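Local coordinates for 3-hydroxyacyl-CoA dehydrogenase (PDB 4O5O), which probably oxidises 3-hydroxyacyl-CoA thioesters to their 3-oxoacyl counterparts with a nicotinamide adenine dinucleotide cofactor, as a member of the short-chain dehydrogenase family, at residues G24-M32 against P231-H239; V92-G100 against R117-T126. One frame throughout, in Å; residues are numbered along the deposited sequence.

Interaction 1 of 2, residues G24-M32 against P231-H239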
loop_
_atom_site.group_PDB
_atom_site.type_symbol
_atom_site.label_atom_id
_atom_site.label_comp_id
_atom_site.label_asym_id
_atom_site.label_seq_id
_atom_site.Cartn_x
_atom_site.Cartn_y
_atom_site.Cartn_z
ATOM N N GLY B 24 7.981 16.034 -23.069
ATOM C CA GLY B 24 8.075 14.937 -22.128
ATOM C C GLY B 24 7.035 13.857 -22.310
ATOM O O GLY B 24 6.803 13.360 -23.410
ATOM N N LEU B 25 6.418 13.457 -21.212
ATOM C CA LEU B 25 5.505 12.348 -21.267
ATOM C C LEU B 25 4.309 12.621 -22.173
ATOM O O LEU B 25 3.916 11.771 -22.976
ATOM C CB LEU B 25 4.999 11.995 -19.869
ATOM C CG LEU B 25 6.048 11.619 -18.810
ATOM C CD1 LEU B 25 5.352 11.153 -17.540
ATOM C CD2 LEU B 25 7.060 10.587 -19.339
ATOM N N GLY B 26 3.708 13.805 -22.058
ATOM C CA GLY B 26 2.542 14.094 -22.875
ATOM C C GLY B 26 2.859 14.145 -24.368
ATOM O O GLY B 26 2.046 13.712 -25.205
ATOM N N ALA B 27 4.021 14.691 -24.724
ATOM C CA ALA B 27 4.467 14.674 -26.134
ATOM C C ALA B 27 4.625 13.231 -26.639
ATOM O O ALA B 27 4.253 12.904 -27.780
ATOM C CB ALA B 27 5.762 15.446 -26.318
ATOM N N ALA B 28 5.130 12.353 -25.781
ATOM C CA ALA B 28 5.332 10.955 -26.161
ATOM C C ALA B 28 3.994 10.245 -26.347
ATOM O O ALA B 28 3.819 9.442 -27.269
ATOM C CB ALA B 28 6.185 10.245 -25.136
ATOM N N VAL B 29 3.023 10.541 -25.485
ATOM C CA VAL B 29 1.689 9.968 -25.649
ATOM C C VAL B 29 1.080 10.453 -26.962
ATOM O O VAL B 29 0.470 9.665 -27.693
ATOM C CB VAL B 29 0.759 10.276 -24.453
ATOM C CG1 VAL B 29 -0.618 9.663 -24.678
ATOM C CG2 VAL B 29 1.351 9.702 -23.184
ATOM N N SER B 30 1.255 11.724 -27.278
ATOM C CA SER B 30 0.680 12.293 -28.483
ATOM C C SER B 30 1.272 11.602 -29.724
ATOM O O SER B 30 0.559 11.264 -30.662
ATOM C CB SER B 30 0.961 13.803 -28.514
ATOM O OG SER B 30 0.359 14.481 -27.421
ATOM N N LYS B 31 2.583 11.371 -29.706
ATOM C CA LYS B 31 3.275 10.706 -30.845
ATOM C C LYS B 31 2.775 9.259 -30.978
ATOM O O LYS B 31 2.456 8.786 -32.077
ATOM C CB LYS B 31 4.791 10.770 -30.661
ATOM C CG LYS B 31 5.615 10.111 -31.753
ATOM C CD LYS B 31 7.124 10.240 -31.522
ATOM C CE LYS B 31 7.932 9.520 -32.618
ATOM N NZ LYS B 31 9.405 9.738 -32.526
ATOM N N MET B 32 2.711 8.548 -29.854
ATOM C CA MET B 32 2.214 7.179 -29.843
ATOM C C MET B 32 0.801 7.090 -30.430
ATOM O O MET B 32 0.519 6.240 -31.288
ATOM C CB MET B 32 2.216 6.655 -28.404
ATOM C CG MET B 32 1.629 5.266 -28.197
ATOM S SD MET B 32 -0.166 5.155 -28.140
ATOM C CE MET B 32 -0.541 6.095 -26.677
ATOM N N PRO B 231 10.321 8.487 -22.325
ATOM C CA PRO B 231 8.886 8.818 -22.423
ATOM C C PRO B 231 8.037 7.842 -23.282
ATOM O O PRO B 231 6.872 7.576 -22.958
ATOM C CB PRO B 231 8.912 10.254 -22.964
ATOM C CG PRO B 231 10.178 10.826 -22.363
ATOM C CD PRO B 231 11.175 9.690 -22.442
ATOM N N ALA B 232 8.610 7.280 -24.346
ATOM C CA ALA B 232 7.860 6.315 -25.174
ATOM C C ALA B 232 7.441 5.069 -24.364
ATOM O O ALA B 232 6.456 4.413 -24.700
ATOM C CB ALA B 232 8.681 5.877 -26.377
ATOM N N GLU B 233 8.218 4.715 -23.329
ATOM C CA GLU B 233 7.844 3.575 -22.466
ATOM C C GLU B 233 6.601 3.875 -21.610
ATOM O O GLU B 233 5.771 3.000 -21.351
ATOM C CB GLU B 233 9.035 3.155 -21.595
ATOM C CG GLU B 233 10.191 2.612 -22.420
ATOM C CD GLU B 233 11.473 2.385 -21.634
ATOM O OE1 GLU B 233 12.013 3.363 -21.050
ATOM O OE2 GLU B 233 11.958 1.214 -21.621
ATOM N N TYR B 234 6.488 5.134 -21.188
ATOM C CA TYR B 234 5.288 5.582 -20.479
ATOM C C TYR B 234 4.110 5.511 -21.462
ATOM O O TYR B 234 3.027 5.027 -21.143
ATOM C CB TYR B 234 5.506 7.008 -19.934
ATOM C CG TYR B 234 4.266 7.676 -19.416
ATOM C CD1 TYR B 234 3.453 8.393 -20.275
ATOM C CD2 TYR B 234 3.872 7.567 -18.089
ATOM C CE1 TYR B 234 2.294 8.976 -19.847
ATOM C CE2 TYR B 234 2.679 8.158 -17.647
ATOM C CZ TYR B 234 1.912 8.874 -18.548
ATOM O OH TYR B 234 0.722 9.487 -18.204
ATOM N N ALA B 235 4.324 6.039 -22.657
ATOM C CA ALA B 235 3.273 6.022 -23.683
ATOM C C ALA B 235 2.847 4.603 -24.051
ATOM O O ALA B 235 1.667 4.370 -24.347
ATOM C CB ALA B 235 3.713 6.777 -24.933
ATOM N N ALA B 236 3.792 3.656 -24.045
ATOM C CA ALA B 236 3.455 2.250 -24.309
ATOM C C ALA B 236 2.520 1.673 -23.245
ATOM O O ALA B 236 1.581 0.935 -23.559
ATOM C CB ALA B 236 4.729 1.424 -24.402
ATOM N N LEU B 237 2.742 2.039 -21.980
ATOM C CA LEU B 237 1.839 1.611 -20.920
ATOM C C LEU B 237 0.462 2.258 -21.085
ATOM O O LEU B 237 -0.566 1.616 -20.872
ATOM C CB LEU B 237 2.469 1.872 -19.550
ATOM C CG LEU B 237 1.597 1.473 -18.346
ATOM C CD1 LEU B 237 1.199 -0.007 -18.426
ATOM C CD2 LEU B 237 2.275 1.781 -17.019
ATOM N N VAL B 238 0.441 3.539 -21.456
ATOM C CA VAL B 238 -0.832 4.207 -21.737
ATOM C C VAL B 238 -1.583 3.421 -22.826
ATOM O O VAL B 238 -2.780 3.121 -22.710
ATOM C CB VAL B 238 -0.606 5.658 -22.205
ATOM C CG1 VAL B 238 -1.880 6.244 -22.823
ATOM C CG2 VAL B 238 -0.089 6.502 -21.032
ATOM N N HIS B 239 -0.861 3.055 -23.875
ATOM C CA HIS B 239 -1.479 2.297 -24.966
ATOM C C HIS B 239 -2.061 0.965 -24.446
ATOM O O HIS B 239 -3.192 0.605 -24.794
ATOM C CB HIS B 239 -0.400 2.047 -26.020
ATOM C CG HIS B 239 -0.915 1.566 -27.340
ATOM N ND1 HIS B 239 -0.134 1.544 -28.475
ATOM C CD2 HIS B 239 -2.150 1.180 -27.726
ATOM C CE1 HIS B 239 -0.849 1.089 -29.489
ATOM N NE2 HIS B 239 -2.078 0.862 -29.061
#
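The Tyr234 ring receives Leu25 on one face and Val29 at its rim. Leu25 CD1 stands 3.9 Å from the ring centroid, 11° off the normal, a CH-pi contact over the centre of the ring. Val29 CG2 comes instead in the plane of the ring, 3.5 Å from Tyr234 CE1. This methyl lies beside the backbone N of Val29, while CG1, anti to that N, turns to Val238 CG1; one valine thus serves two partners on the facing helix. Beyond the ring, Tyr234 OH is hydrogen-bonded to Thr154 OG1. The second flat group, the His239 imidazole, is met obliquely by Met32: SD lies 4.1 Å from the ring centroid, 34° off its normal, a sulfur-aromatic contact. Bends at its second and third torsions fold the Met32 chain back, bringing CE to 3.6 Å from Ala235 O.

Helix 24-35 follows the first strand of the Rossmann-type fold, and Gly24 and Ala27 match a GxGxxA-like pattern, consistent with the cofactor-binding turn of this family. The axes of segments 24-32 and 231-239 cross at -57° and approach to 8.0 Å. Small residues permit this approach: Ala28 CB presses on Pro231 CB at 3.5 Å, tighter than usual for two carbons, and Ala235 CB sits 3.5 Å from Ala28 O. Tyr234 and Val238 also reach Ile197 of strand 192-199, while Val29 joins them on Val92 of strand 90-93. On another side of helix 231-243, Glu233 O accepts a hydrogen bond from Asn244 ND2 of a second subunit.

Interaction 2 of 2, residues V92-G100 against R117-T126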
loop_
_atom_site.group_PDB
_atom_site.type_symbol
_atom_site.label_atom_id
_atom_site.label_comp_id
_atom_site.label_asym_id
_atom_site.label_seq_id
_atom_site.Cartn_x
_atom_site.Cartn_y
_atom_site.Cartn_z
ATOM N N VAL B 92 -5.611 11.741 -21.273
ATOM C CA VAL B 92 -4.396 11.435 -20.552
ATOM C C VAL B 92 -3.896 12.739 -19.936
ATOM O O VAL B 92 -3.507 13.671 -20.635
ATOM C CB VAL B 92 -3.308 10.812 -21.456
ATOM C CG1 VAL B 92 -2.195 10.258 -20.585
ATOM C CG2 VAL B 92 -3.912 9.748 -22.386
ATOM N N ASN B 93 -3.908 12.759 -18.599
ATOM C CA ASN B 93 -3.450 13.897 -17.826
ATOM C C ASN B 93 -1.951 13.709 -17.552
ATOM O O ASN B 93 -1.601 12.869 -16.740
ATOM C CB ASN B 93 -4.202 13.993 -16.492
ATOM C CG ASN B 93 -5.574 14.625 -16.612
ATOM O OD1 ASN B 93 -5.710 15.759 -17.049
ATOM N ND2 ASN B 93 -6.583 13.943 -16.089
ATOM N N CYS B 94 -1.092 14.449 -18.249
ATOM C CA CYS B 94 0.359 14.442 -18.034
ATOM C C CYS B 94 0.895 15.753 -17.493
ATOM O O CYS B 94 2.037 15.766 -17.009
ATOM C CB CYS B 94 1.075 14.085 -19.343
ATOM S SG CYS B 94 0.638 12.489 -20.013
ATOM N N ALA B 95 0.106 16.826 -17.534
ATOM C CA ALA B 95 0.566 18.120 -17.029
ATOM C C ALA B 95 0.953 18.056 -15.567
ATOM O O ALA B 95 0.183 17.619 -14.734
ATOM C CB ALA B 95 -0.504 19.196 -17.193
ATOM N N GLY B 96 2.145 18.518 -15.270
ATOM C CA GLY B 96 2.597 18.544 -13.885
ATOM C C GLY B 96 3.857 19.332 -13.726
ATOM O O GLY B 96 4.560 19.608 -14.714
ATOM N N VAL B 97 4.085 19.756 -12.491
ATOM C CA VAL B 97 5.304 20.403 -12.075
ATOM C C VAL B 97 5.853 19.643 -10.877
ATOM O O VAL B 97 5.103 19.140 -10.063
ATOM C CB VAL B 97 5.091 21.913 -11.717
ATOM C CG1 VAL B 97 4.663 22.661 -12.972
ATOM C CG2 VAL B 97 4.044 22.125 -10.614
ATOM N N ALA B 98 7.166 19.598 -10.766
ATOM C CA ALA B 98 7.833 18.774 -9.742
ATOM C C ALA B 98 8.919 19.546 -8.981
ATOM O O ALA B 98 10.090 19.166 -8.954
ATOM C CB ALA B 98 8.418 17.527 -10.392
ATOM N N PRO B 99 8.535 20.655 -8.343
ATOM C CA PRO B 99 9.549 21.389 -7.610
ATOM C C PRO B 99 9.978 20.641 -6.349
ATOM O O PRO B 99 9.303 19.686 -5.906
ATOM C CB PRO B 99 8.841 22.695 -7.273
ATOM C CG PRO B 99 7.408 22.292 -7.102
ATOM C CD PRO B 99 7.173 21.171 -8.091
ATOM N N GLY B 100 11.158 21.016 -5.865
ATOM C CA GLY B 100 11.639 20.613 -4.553
ATOM C C GLY B 100 11.727 21.826 -3.659
ATOM O O GLY B 100 12.222 22.877 -4.067
ATOM N N ARG B 117 0.431 26.227 -5.611
ATOM C CA ARG B 117 0.596 26.129 -7.061
ATOM C C ARG B 117 0.796 24.694 -7.529
ATOM O O ARG B 117 0.232 24.275 -8.531
ATOM C CB ARG B 117 1.757 27.013 -7.538
ATOM C CG ARG B 117 1.992 26.980 -9.043
ATOM C CD ARG B 117 3.088 27.945 -9.509
ATOM N NE ARG B 117 3.362 27.833 -10.950
ATOM C CZ ARG B 117 4.249 27.002 -11.511
ATOM N NH1 ARG B 117 4.998 26.163 -10.777
ATOM N NH2 ARG B 117 4.390 27.007 -12.836
ATOM N N THR B 118 1.639 23.948 -6.838
ATOM C CA THR B 118 1.879 22.558 -7.203
ATOM C C THR B 118 0.602 21.736 -7.114
ATOM O O THR B 118 0.287 20.933 -8.004
ATOM C CB THR B 118 2.970 22.003 -6.294
ATOM O OG1 THR B 118 4.162 22.747 -6.531
ATOM C CG2 THR B 118 3.267 20.536 -6.525
ATOM N N ILE B 119 -0.149 21.927 -6.034
ATOM C CA ILE B 119 -1.463 21.288 -5.868
ATOM C C ILE B 119 -2.403 21.701 -6.995
ATOM O O ILE B 119 -3.134 20.883 -7.568
ATOM C CB ILE B 119 -2.113 21.686 -4.514
ATOM C CG1 ILE B 119 -1.318 21.125 -3.339
ATOM C CG2 ILE B 119 -3.565 21.229 -4.424
ATOM C CD1 ILE B 119 -1.127 19.625 -3.427
ATOM N N SER B 120 -2.410 22.989 -7.297
ATOM C CA SER B 120 -3.300 23.516 -8.328
ATOM C C SER B 120 -3.053 22.879 -9.700
ATOM O O SER B 120 -4.000 22.388 -10.348
ATOM C CB SER B 120 -3.168 25.053 -8.430
ATOM O OG SER B 120 -3.949 25.545 -9.497
ATOM N N ILE B 121 -1.805 22.865 -10.143
ATOM C CA ILE B 121 -1.512 22.320 -11.452
ATOM C C ILE B 121 -1.698 20.801 -11.480
ATOM O O ILE B 121 -2.345 20.241 -12.355
ATOM C CB ILE B 121 -0.085 22.686 -11.894
ATOM C CG1 ILE B 121 0.061 24.210 -12.084
ATOM C CG2 ILE B 121 0.269 21.945 -13.182
ATOM C CD1 ILE B 121 1.485 24.703 -12.124
ATOM N N ASN B 122 -1.116 20.122 -10.497
ATOM C CA ASN B 122 -0.973 18.673 -10.576
ATOM C C ASN B 122 -2.256 17.922 -10.204
ATOM O O ASN B 122 -2.565 16.879 -10.809
ATOM C CB ASN B 122 0.102 18.204 -9.616
ATOM C CG ASN B 122 1.487 18.595 -10.033
ATOM O OD1 ASN B 122 1.673 19.245 -11.054
ATOM N ND2 ASN B 122 2.480 18.170 -9.269
ATOM N N LEU B 123 -2.985 18.445 -9.214
ATOM C CA LEU B 123 -4.140 17.783 -8.635
ATOM C C LEU B 123 -5.451 18.433 -9.084
ATOM O O LEU B 123 -6.299 17.778 -9.689
ATOM C CB LEU B 123 -4.018 17.713 -7.118
ATOM C CG LEU B 123 -5.202 17.066 -6.390
ATOM C CD1 LEU B 123 -5.530 15.683 -6.946
ATOM C CD2 LEU B 123 -4.898 17.006 -4.908
ATOM N N ILE B 124 -5.607 19.732 -8.837
ATOM C CA ILE B 124 -6.803 20.417 -9.291
ATOM C C ILE B 124 -6.922 20.379 -10.805
ATOM O O ILE B 124 -8.016 20.115 -11.331
ATOM C CB ILE B 124 -6.928 21.832 -8.716
ATOM C CG1 ILE B 124 -7.007 21.725 -7.176
ATOM C CG2 ILE B 124 -8.167 22.545 -9.276
ATOM C CD1 ILE B 124 -6.908 23.034 -6.436
ATOM N N GLY B 125 -5.824 20.585 -11.521
ATOM C CA GLY B 125 -5.871 20.536 -12.995
ATOM C C GLY B 125 -6.278 19.177 -13.530
ATOM O O GLY B 125 -7.033 19.069 -14.494
ATOM N N THR B 126 -5.774 18.121 -12.918
ATOM C CA THR B 126 -6.125 16.757 -13.313
ATOM C C THR B 126 -7.608 16.453 -13.053
ATOM O O THR B 126 -8.284 15.946 -13.909
ATOM C CB THR B 126 -5.175 15.743 -12.634
ATOM O OG1 THR B 126 -3.938 15.723 -13.381
ATOM C CG2 THR B 126 -5.741 14.327 -12.583
HETATM O O HOH W 1 -2.509 18.038 -14.081
HETATM O O HOH W 2 -0.411 15.777 -12.265
#
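Asn122 reads both polar atoms of the Val97 backbone with its one amide. Val97 N donates to Asn122 OD1 at 2.9 Å, arriving in the carbonyl plane on a lone pair, and Asn122 ND2 returns a bond to Val97 O at 2.9 Å with an N-H...O angle of 168°. Val97 O lies only 4° out of the amide plane, so the paired bonds fix the rotation of the group. With chi1 at -70°, CG is anti to the carbonyl carbon of Asn122, and the amide extends to the loop. Asn122 ND2 is also hydrogen-bonded to Ser172 OG on helix 167-187.

Segment 92-100 leaves the fourth strand in the order of the Rossmann-type sheet; its Asn93-Cys94-Ala95-Gly96 run corresponds to the NNAG motif of short-chain dehydrogenases, with cysteine at the second place, and Asn122 is consistent with the conserved helix asparagine of the family. Water 1 lies in bonding geometry to Ala95 O and Ile121 O, 2.8 Å from each, and to Thr126 OG1; water 2 does so to Asn122 O (2.8 Å) and Ala95 O, each with more acceptors in reach than protons. In the wider pi-type turn at 120-124, Gly125 N bonds to Ser120 O instead of Ile121 O, consistent with Ile121 O turning to water 1. Asn93 lies across Thr126, its ND2 satisfied by Asn153 OD1.

Val97 CG1 packs 3.9 Å from Ile121 CD1, a methyl that itself lies over one face of the Arg117 guanidinium. Pro99 CG abuts Thr118 OG1 at 3.3 Å; that hydroxyl is hydrogen-bonded to Thr114 O.

Both contacts belong to one Rossmann-type domain, their centres 18 Å apart on opposite sides of the chain's centre. In sequence, 24-32 comes first, then 92-100 and 117-126, finally 231-239, so both partners of interaction 2 fall between those of interaction 1. Strand 90-93 and the loop that follows it connect them: Val29 CG1 lies 4.0 Å from Val92 CG2, and Tyr234 OH 3.5 Å from Cys94 SG, as packing. The helices of interaction 1 therefore cover the strand whose outgoing loop is held by helix 112-137 in interaction 2. Helix 112-137 also packs on a third subunit through Ile119, whereas helix 231-243 meets a second, tying each contact to a different interface of the tetramer.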